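Local atomic coordinates of D-isomer specific 2-hydroxyacid dehydrogenase family protein (Aeromonas salmonicida subsp. salmonicida, PDB entry 3HG7), a protein that probably acts as an NAD-dependent oxidoreductase of the D-isomer specific 2-hydroxyacid dehydrogenase family. Residues F99-M103 / S281-F285; F108-L112 / H161-K165; A195-V201 / A224-G230. The protein carries 1 engineered substitution. All blocks are in the same frame, centred on the assembly; numbering follows the deposited sequence.

Interaction 1: F99-M103 / S281-F285; sequences FGPLM and SAYSF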
loop_
_atom_site.group_PDB
_atom_site.type_symbol
_atom_site.label_atom_id
_atom_site.label_comp_id
_atom_site.label_asym_id
_atom_site.label_seq_id
_atom_site.Cartn_x
_atom_site.Cartn_y
_atom_site.Cartn_z
ATOM N N PHE A 99 -3.607 7.851 -1.438
ATOM C CA PHE A 99 -3.493 6.625 -2.229
ATOM C C PHE A 99 -4.819 6.053 -2.682
ATOM O O PHE A 99 -4.813 5.038 -3.355
ATOM C CB PHE A 99 -2.733 5.544 -1.466
ATOM C CG PHE A 99 -1.375 5.982 -1.008
ATOM C CD1 PHE A 99 -1.160 6.316 0.329
ATOM C CD2 PHE A 99 -0.335 6.102 -1.922
ATOM C CE1 PHE A 99 0.087 6.706 0.754
ATOM C CE2 PHE A 99 0.935 6.524 -1.501
ATOM C CZ PHE A 99 1.123 6.835 -0.149
ATOM N N GLY A 100 -5.933 6.688 -2.310
ATOM C CA GLY A 100 -7.279 6.203 -2.718
ATOM C C GLY A 100 -7.467 5.990 -4.228
ATOM O O GLY A 100 -7.725 4.869 -4.691
ATOM N N PRO A 101 -7.389 7.071 -5.014
ATOM C CA PRO A 101 -7.536 6.938 -6.457
ATOM C C PRO A 101 -6.574 5.952 -7.117
ATOM O O PRO A 101 -6.964 5.264 -8.055
ATOM C CB PRO A 101 -7.264 8.361 -6.961
ATOM C CG PRO A 101 -7.678 9.241 -5.872
ATOM C CD PRO A 101 -7.508 8.470 -4.571
ATOM N N LEU A 102 -5.324 5.894 -6.655
ATOM C CA LEU A 102 -4.348 5.013 -7.248
ATOM C C LEU A 102 -4.688 3.579 -6.955
ATOM O O LEU A 102 -4.554 2.712 -7.840
ATOM C CB LEU A 102 -2.941 5.347 -6.705
ATOM C CG LEU A 102 -2.378 6.601 -7.358
ATOM C CD1 LEU A 102 -1.109 7.004 -6.517
ATOM C CD2 LEU A 102 -1.992 6.403 -8.810
ATOM N N MET A 103 -5.164 3.314 -5.738
ATOM C CA MET A 103 -5.598 1.962 -5.425
ATOM C C MET A 103 -6.861 1.541 -6.178
ATOM O O MET A 103 -6.927 0.418 -6.598
ATOM C CB MET A 103 -5.745 1.705 -3.923
ATOM C CG MET A 103 -4.421 1.280 -3.320
ATOM S SD MET A 103 -3.761 -0.295 -3.904
ATOM C CE MET A 103 -2.521 -0.358 -2.614
ATOM N N SER A 281 1.370 -0.847 -6.433
ATOM C CA SER A 281 -0.064 -0.538 -6.659
ATOM C C SER A 281 -0.372 0.952 -6.455
ATOM O O SER A 281 -1.256 1.510 -7.120
ATOM C CB SER A 281 -0.968 -1.430 -5.784
ATOM O OG SER A 281 -0.750 -1.190 -4.379
ATOM N N ALA A 282 0.353 1.624 -5.545
ATOM C CA ALA A 282 0.072 3.026 -5.315
ATOM C C ALA A 282 1.346 3.750 -4.903
ATOM O O ALA A 282 1.657 3.823 -3.727
ATOM C CB ALA A 282 -1.028 3.183 -4.251
ATOM N N TYR A 283 2.059 4.236 -5.911
ATOM C CA TYR A 283 3.341 4.938 -5.784
ATOM C C TYR A 283 3.164 6.220 -5.009
ATOM O O TYR A 283 2.095 6.812 -5.043
ATOM C CB TYR A 283 3.863 5.267 -7.192
ATOM C CG TYR A 283 5.282 5.739 -7.162
ATOM C CD1 TYR A 283 5.617 7.088 -7.356
ATOM C CD2 TYR A 283 6.304 4.831 -6.906
ATOM C CE1 TYR A 283 6.964 7.513 -7.284
ATOM C CE2 TYR A 283 7.641 5.242 -6.829
ATOM C CZ TYR A 283 7.959 6.576 -7.018
ATOM O OH TYR A 283 9.294 6.919 -6.939
ATOM N N SER A 284 4.220 6.663 -4.299
ATOM C CA SER A 284 4.170 7.949 -3.594
ATOM C C SER A 284 4.688 8.987 -4.565
ATOM O O SER A 284 5.919 9.113 -4.752
ATOM C CB SER A 284 5.124 7.941 -2.369
ATOM O OG SER A 284 4.619 7.119 -1.319
ATOM N N PHE A 285 3.785 9.732 -5.179
ATOM C CA PHE A 285 4.167 10.667 -6.217
ATOM C C PHE A 285 4.720 11.927 -5.588
ATOM O O PHE A 285 4.123 12.426 -4.611
ATOM C CB PHE A 285 2.982 10.950 -7.140
ATOM C CG PHE A 285 2.759 9.847 -8.147
ATOM C CD1 PHE A 285 3.351 9.908 -9.411
ATOM C CD2 PHE A 285 2.032 8.710 -7.805
ATOM C CE1 PHE A 285 3.165 8.864 -10.319
ATOM C CE2 PHE A 285 1.860 7.664 -8.725
ATOM C CZ PHE A 285 2.419 7.758 -9.967
#
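The first turn of helix 100-115, led in by Phe99, lies against the irregular chain 281-285 that runs up to helix 286-301, with the backbones closest at Leu102 and Ala282, 5.2 Å between their CA atoms. Within that turn Met103 N bonds to Phe99 O. The methyl of Ala282 fills the angle between three side chains of the helix start: its CB is 3.8 Å from Leu102 CB and equally far from Phe99 CD2, with Met103 CG at 4.0 Å. A chi1 of -56° sets the Phe99 ring beside its own backbone N, from where its edge meets Ser284 OG and Tyr283 O, both near the ring plane. The hydroxyl of Ser284 is held by Thr74 O, and that of Ser281 by Asp255 OD2, so neither polar end depends on this contact for a partner. In this two-domain fold the NAD-binding half carries a parallel sheet of Rossmann type, and the contact joins the beginning of one of its helices to the chain leaving its last strand, 274-276. Leu102 extends the packing outward: its CD1 lies 3.5 Å from Tyr283 O and 3.8 Å from Phe285 CE2, touching the edge of the Phe285 ring, with Tyr283 CD1 of the same segment as Phe285 lying over the centre of one face.

Interaction 2: F108-L112 / H161-K165; sequences FGHLL and HFGMK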
loop_
_atom_site.group_PDB
_atom_site.type_symbol
_atom_site.label_atom_id
_atom_site.label_comp_id
_atom_site.label_asym_id
_atom_site.label_seq_id
_atom_site.Cartn_x
_atom_site.Cartn_y
_atom_site.Cartn_z
ATOM N N PHE A 108 -9.260 -2.008 -9.939
ATOM C CA PHE A 108 -10.238 -2.179 -11.042
ATOM C C PHE A 108 -9.566 -2.458 -12.401
ATOM O O PHE A 108 -10.142 -3.126 -13.227
ATOM C CB PHE A 108 -11.242 -1.031 -11.075
ATOM C CG PHE A 108 -12.311 -1.166 -10.041
ATOM C CD1 PHE A 108 -13.566 -1.650 -10.392
ATOM C CD2 PHE A 108 -12.058 -0.861 -8.718
ATOM C CE1 PHE A 108 -14.568 -1.813 -9.415
ATOM C CE2 PHE A 108 -13.037 -1.004 -7.737
ATOM C CZ PHE A 108 -14.304 -1.486 -8.098
ATOM N N GLY A 109 -8.342 -1.971 -12.631
ATOM C CA GLY A 109 -7.596 -2.373 -13.817
ATOM C C GLY A 109 -7.361 -3.883 -13.800
ATOM O O GLY A 109 -7.619 -4.586 -14.787
ATOM N N HIS A 110 -6.909 -4.391 -12.662
ATOM C CA HIS A 110 -6.634 -5.821 -12.546
ATOM C C HIS A 110 -7.941 -6.618 -12.600
ATOM O O HIS A 110 -8.020 -7.682 -13.205
ATOM C CB HIS A 110 -5.874 -6.143 -11.277
ATOM C CG HIS A 110 -4.391 -5.972 -11.427
ATOM N ND1 HIS A 110 -3.596 -6.937 -11.998
ATOM C CD2 HIS A 110 -3.571 -4.949 -11.101
ATOM C CE1 HIS A 110 -2.340 -6.525 -12.008
ATOM N NE2 HIS A 110 -2.296 -5.311 -11.491
ATOM N N LEU A 111 -8.963 -6.078 -11.964
ATOM C CA LEU A 111 -10.228 -6.764 -11.907
ATOM C C LEU A 111 -10.841 -6.855 -13.306
ATOM O O LEU A 111 -11.294 -7.924 -13.725
ATOM C CB LEU A 111 -11.184 -6.052 -10.948
ATOM C CG LEU A 111 -12.618 -6.588 -10.902
ATOM C CD1 LEU A 111 -12.608 -8.013 -10.417
ATOM C CD2 LEU A 111 -13.602 -5.689 -10.066
ATOM N N LEU A 112 -10.842 -5.744 -14.033
ATOM C CA LEU A 112 -11.460 -5.768 -15.358
ATOM C C LEU A 112 -10.560 -6.562 -16.303
ATOM O O LEU A 112 -11.077 -7.235 -17.177
ATOM C CB LEU A 112 -11.709 -4.357 -15.855
ATOM C CG LEU A 112 -12.783 -3.654 -15.017
ATOM C CD1 LEU A 112 -12.779 -2.154 -15.236
ATOM C CD2 LEU A 112 -14.151 -4.311 -15.435
ATOM N N HIS A 161 -19.800 2.776 -8.202
ATOM C CA HIS A 161 -19.837 3.339 -9.554
ATOM C C HIS A 161 -20.047 2.239 -10.602
ATOM O O HIS A 161 -20.800 2.423 -11.572
ATOM C CB HIS A 161 -18.548 4.081 -9.896
ATOM C CG HIS A 161 -18.516 4.564 -11.306
ATOM N ND1 HIS A 161 -19.265 5.642 -11.740
ATOM C CD2 HIS A 161 -17.936 4.040 -12.411
ATOM C CE1 HIS A 161 -19.077 5.809 -13.038
ATOM N NE2 HIS A 161 -18.290 4.839 -13.471
ATOM N N PHE A 162 -19.395 1.099 -10.391
ATOM C CA PHE A 162 -19.542 -0.034 -11.333
ATOM C C PHE A 162 -20.761 -0.909 -11.028
ATOM O O PHE A 162 -20.980 -1.949 -11.651
ATOM C CB PHE A 162 -18.215 -0.823 -11.436
ATOM C CG PHE A 162 -17.195 -0.148 -12.286
ATOM C CD1 PHE A 162 -17.330 -0.092 -13.665
ATOM C CD2 PHE A 162 -16.098 0.478 -11.699
ATOM C CE1 PHE A 162 -16.379 0.561 -14.452
ATOM C CE2 PHE A 162 -15.137 1.116 -12.485
ATOM C CZ PHE A 162 -15.275 1.168 -13.848
ATOM N N GLY A 163 -21.596 -0.440 -10.103
ATOM C CA GLY A 163 -22.899 -1.064 -9.887
ATOM C C GLY A 163 -22.767 -2.296 -9.022
ATOM O O GLY A 163 -23.670 -3.125 -8.984
ATOM N N MET A 164 -21.627 -2.406 -8.335
ATOM C CA MET A 164 -21.390 -3.485 -7.368
ATOM C C MET A 164 -22.071 -3.188 -6.029
ATOM O O MET A 164 -22.257 -2.026 -5.671
ATOM C CB MET A 164 -19.883 -3.665 -7.140
ATOM C CG MET A 164 -19.178 -4.338 -8.322
ATOM S SD MET A 164 -17.406 -4.320 -8.230
ATOM C CE MET A 164 -17.067 -5.933 -7.500
ATOM N N LYS A 165 -22.413 -4.246 -5.295
ATOM C CA LYS A 165 -22.727 -4.145 -3.881
ATOM C C LYS A 165 -21.386 -3.999 -3.182
ATOM O O LYS A 165 -20.400 -4.629 -3.603
ATOM C CB LYS A 165 -23.454 -5.397 -3.370
ATOM C CG LYS A 165 -24.880 -5.569 -3.917
ATOM C CD LYS A 165 -25.799 -6.469 -3.032
ATOM C CE LYS A 165 -25.603 -6.296 -1.485
ATOM N NZ LYS A 165 -25.426 -4.895 -0.952
#
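Helix 100-115, here residues 108-112, faces the segment 161-165, which spans the end of helix 150-161 and the turn into strand 165-169, at a distance only side chains bridge: the nearest CA atoms, of Phe108 and Phe162, are 9.6 Å apart. These two phenylalanines make the main aromatic contact. Their planes differ by only 19°, but the offset is so large that little of one ring lies over the other, with centroids 5.3 Å from one another. The touch is made by one side of each ring, Phe108 CD1 lying 3.6 Å from Phe162 CD2, and the two side chains run past each other in opposite directions. On Phe162, one face is covered by His161 CD2 above its centre. Met164 comes in beside Phe108 in a Met-aromatic contact, its sulfur 5.1 Å from the ring centroid and oblique to the ring, and the nearest ring atom, Phe108 CE1, is 4.0 Å from Met164 SD. The methionine chain bends at its last torsion (chi3 95°), and Met164 CE ends 4.3 Å from Leu111 CD2. At the margin, Leu112 CD1 approaches Phe162 CZ at 4.4 Å. Gly163, with positive phi, is the C-prime residue of a Schellman motif closing helix 150-161, and this turn directs the chain into strand 165-169. On the sheet side, Leu143 of strand 142-146 is met by Phe108 and Met164, and Val197 of strand 197-200 by Leu111 and Met164. Everything that meets between the two segments is carbon or sulfur, so their association rests on dispersion and the exclusion of water, with little directional demand on either partner.

Interaction 3: A195-V201 / A224-G230; sequences ADVIVSV and AILFNVG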
loop_
_atom_site.group_PDB
_atom_site.type_symbol
_atom_site.label_atom_id
_atom_site.label_comp_id
_atom_site.label_asym_id
_atom_site.label_seq_id
_atom_site.Cartn_x
_atom_site.Cartn_y
_atom_site.Cartn_z
ATOM N N ALA A 195 -18.980 -12.894 -1.342
ATOM C CA ALA A 195 -18.016 -11.990 -1.992
ATOM C C ALA A 195 -17.506 -12.510 -3.348
ATOM O O ALA A 195 -16.958 -13.607 -3.444
ATOM C CB ALA A 195 -16.832 -11.685 -1.046
ATOM N N ASP A 196 -17.674 -11.708 -4.396
ATOM C CA ASP A 196 -17.141 -12.073 -5.709
ATOM C C ASP A 196 -15.702 -11.596 -5.831
ATOM O O ASP A 196 -14.858 -12.264 -6.449
ATOM C CB ASP A 196 -17.998 -11.468 -6.812
ATOM C CG ASP A 196 -19.409 -11.986 -6.768
ATOM O OD1 ASP A 196 -19.556 -13.230 -6.684
ATOM O OD2 ASP A 196 -20.354 -11.159 -6.775
ATOM N N VAL A 197 -15.455 -10.426 -5.247
ATOM C CA VAL A 197 -14.134 -9.815 -5.234
ATOM C C VAL A 197 -13.864 -9.455 -3.780
ATOM O O VAL A 197 -14.755 -8.927 -3.091
ATOM C CB VAL A 197 -14.077 -8.539 -6.102
ATOM C CG1 VAL A 197 -12.642 -8.008 -6.171
ATOM C CG2 VAL A 197 -14.570 -8.819 -7.531
ATOM N N ILE A 198 -12.654 -9.751 -3.317
ATOM C CA ILE A 198 -12.226 -9.423 -1.961
ATOM C C ILE A 198 -10.978 -8.561 -2.037
ATOM O O ILE A 198 -10.019 -8.911 -2.742
ATOM C CB ILE A 198 -11.895 -10.686 -1.136
ATOM C CG1 ILE A 198 -13.048 -11.693 -1.168
ATOM C CG2 ILE A 198 -11.631 -10.310 0.324
ATOM C CD1 ILE A 198 -12.590 -13.123 -1.031
ATOM N N VAL A 199 -10.990 -7.430 -1.328
ATOM C CA VAL A 199 -9.819 -6.550 -1.306
ATOM C C VAL A 199 -9.346 -6.402 0.141
ATOM O O VAL A 199 -10.020 -5.772 0.957
ATOM C CB VAL A 199 -10.091 -5.166 -1.982
ATOM C CG1 VAL A 199 -8.851 -4.279 -1.916
ATOM C CG2 VAL A 199 -10.421 -5.351 -3.463
ATOM N N SER A 200 -8.209 -7.016 0.441
ATOM C CA SER A 200 -7.538 -6.862 1.733
ATOM C C SER A 200 -6.565 -5.670 1.769
ATOM O O SER A 200 -5.575 -5.618 1.033
ATOM C CB SER A 200 -6.823 -8.163 2.109
ATOM O OG SER A 200 -6.366 -8.116 3.450
ATOM N N VAL A 201 -6.879 -4.684 2.598
ATOM C CA VAL A 201 -6.039 -3.510 2.724
ATOM C C VAL A 201 -5.796 -3.284 4.213
ATOM O O VAL A 201 -5.994 -2.182 4.716
ATOM C CB VAL A 201 -6.694 -2.218 2.178
ATOM C CG1 VAL A 201 -5.608 -1.286 1.601
ATOM C CG2 VAL A 201 -7.777 -2.493 1.164
ATOM N N ALA A 224 -14.044 -16.498 -6.723
ATOM C CA ALA A 224 -13.730 -15.237 -6.073
ATOM C C ALA A 224 -12.323 -14.802 -6.442
ATOM O O ALA A 224 -11.456 -15.630 -6.688
ATOM C CB ALA A 224 -13.829 -15.360 -4.578
ATOM N N ILE A 225 -12.127 -13.496 -6.461
ATOM C CA ILE A 225 -10.834 -12.919 -6.787
ATOM C C ILE A 225 -10.437 -12.214 -5.514
ATOM O O ILE A 225 -11.180 -11.383 -5.004
ATOM C CB ILE A 225 -10.939 -11.913 -7.960
ATOM C CG1 ILE A 225 -11.434 -12.649 -9.215
ATOM C CG2 ILE A 225 -9.574 -11.232 -8.218
ATOM C CD1 ILE A 225 -11.960 -11.758 -10.332
ATOM N N LEU A 226 -9.265 -12.551 -5.005
ATOM C CA LEU A 226 -8.726 -11.916 -3.803
ATOM C C LEU A 226 -7.552 -11.014 -4.120
ATOM O O LEU A 226 -6.606 -11.485 -4.719
ATOM C CB LEU A 226 -8.242 -12.990 -2.827
ATOM C CG LEU A 226 -7.462 -12.514 -1.589
ATOM C CD1 LEU A 226 -8.317 -11.612 -0.708
ATOM C CD2 LEU A 226 -6.955 -13.703 -0.800
ATOM N N PHE A 227 -7.621 -9.747 -3.694
ATOM C CA PHE A 227 -6.488 -8.796 -3.777
ATOM C C PHE A 227 -5.867 -8.616 -2.409
ATOM O O PHE A 227 -6.589 -8.383 -1.420
ATOM C CB PHE A 227 -6.960 -7.403 -4.190
ATOM C CG PHE A 227 -7.378 -7.287 -5.632
ATOM C CD1 PHE A 227 -6.584 -6.602 -6.530
ATOM C CD2 PHE A 227 -8.597 -7.813 -6.070
ATOM C CE1 PHE A 227 -6.964 -6.483 -7.879
ATOM C CE2 PHE A 227 -8.992 -7.701 -7.398
ATOM C CZ PHE A 227 -8.178 -7.017 -8.303
ATOM N N ASN A 228 -4.538 -8.636 -2.357
ATOM C CA ASN A 228 -3.868 -8.170 -1.162
ATOM C C ASN A 228 -2.928 -7.042 -1.480
ATOM O O ASN A 228 -1.917 -7.240 -2.161
ATOM C CB ASN A 228 -3.091 -9.260 -0.451
ATOM C CG ASN A 228 -2.570 -8.785 0.933
ATOM O OD1 ASN A 228 -3.044 -7.780 1.481
ATOM N ND2 ASN A 228 -1.599 -9.490 1.472
ATOM N N VAL A 229 -3.280 -5.864 -0.985
ATOM C CA VAL A 229 -2.477 -4.672 -1.203
ATOM C C VAL A 229 -2.076 -4.000 0.130
ATOM O O VAL A 229 -1.530 -2.896 0.124
ATOM C CB VAL A 229 -3.254 -3.677 -2.044
ATOM C CG1 VAL A 229 -3.483 -4.222 -3.460
ATOM C CG2 VAL A 229 -4.600 -3.424 -1.385
ATOM N N GLY A 230 -2.373 -4.652 1.259
ATOM C CA GLY A 230 -1.972 -4.159 2.584
ATOM C C GLY A 230 -0.551 -4.560 2.947
ATOM O O GLY A 230 0.398 -3.854 2.620
#
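The ring of Phe227 has Ile198 O at its edge, near the ring plane; Val197 CG1 (3.9 Å from Phe227 CE2) and Val199 CG2 (4.0 Å from Phe227 CD2) approach obliquely. On the sheet face bearing Val197, Val199, Ile225 and Phe227, helix 100-115 brings His110 against Phe227. The opposite face of the sheet bears Ile198, Leu226, Ser200 and Asn228. With CG anti to the backbone N (chi1 172°), Leu226 leans across the strand gap, bringing its CD1 to 3.7 Å from Ile198 CG2. Strands 197-200 and 225-228 run parallel, their axes 12° apart, and the alternating backbone bonds include a nearly straight one from Phe227 N to Ile198 O, 2.7 Å long with 175° at the hydrogen. At the C-terminal end of the strand pair, Ser200 O accepts from Val229 N at 3.1 Å and weakly from Gly230 N. Gly230 N also donates to Asn228 OD1 at 3.2 Å, from above the carbonyl plane; this is an Asx turn, with Asn228 ND2 given to Arg231 O. Ser200 OG is buried without a partner in the model. Such adjoining parallel strands, central in the seven-stranded sheet, belong to the core of a Rossmann-type NAD-binding domain.

Overall arrangement
Helix 100-115 serves both interaction 1, through its first turn, and interaction 2, further along, their centres about 17 Å apart. Interactions 2 and 3 are both buried, interaction 1 only partly so. Interaction 3 is the sheet centre against which that helix packs. Its strands touch interaction 2 where Leu111 CD1 packs 3.6 Å from Val197 CG2, and it meets interaction 1 just past the strand end, where Met103 packs on Val229. Chemistry follows place: paired backbone bonds tie 195-201 to 224-230, whereas 108-112 with 161-165 is apolar and aromatic packing, and 99-103 with 281-285 mixes apolar packing with carbonyl and hydroxyl groups. Along the chain, interactions 2 and 3 follow one another inside the loop that interaction 1 closes.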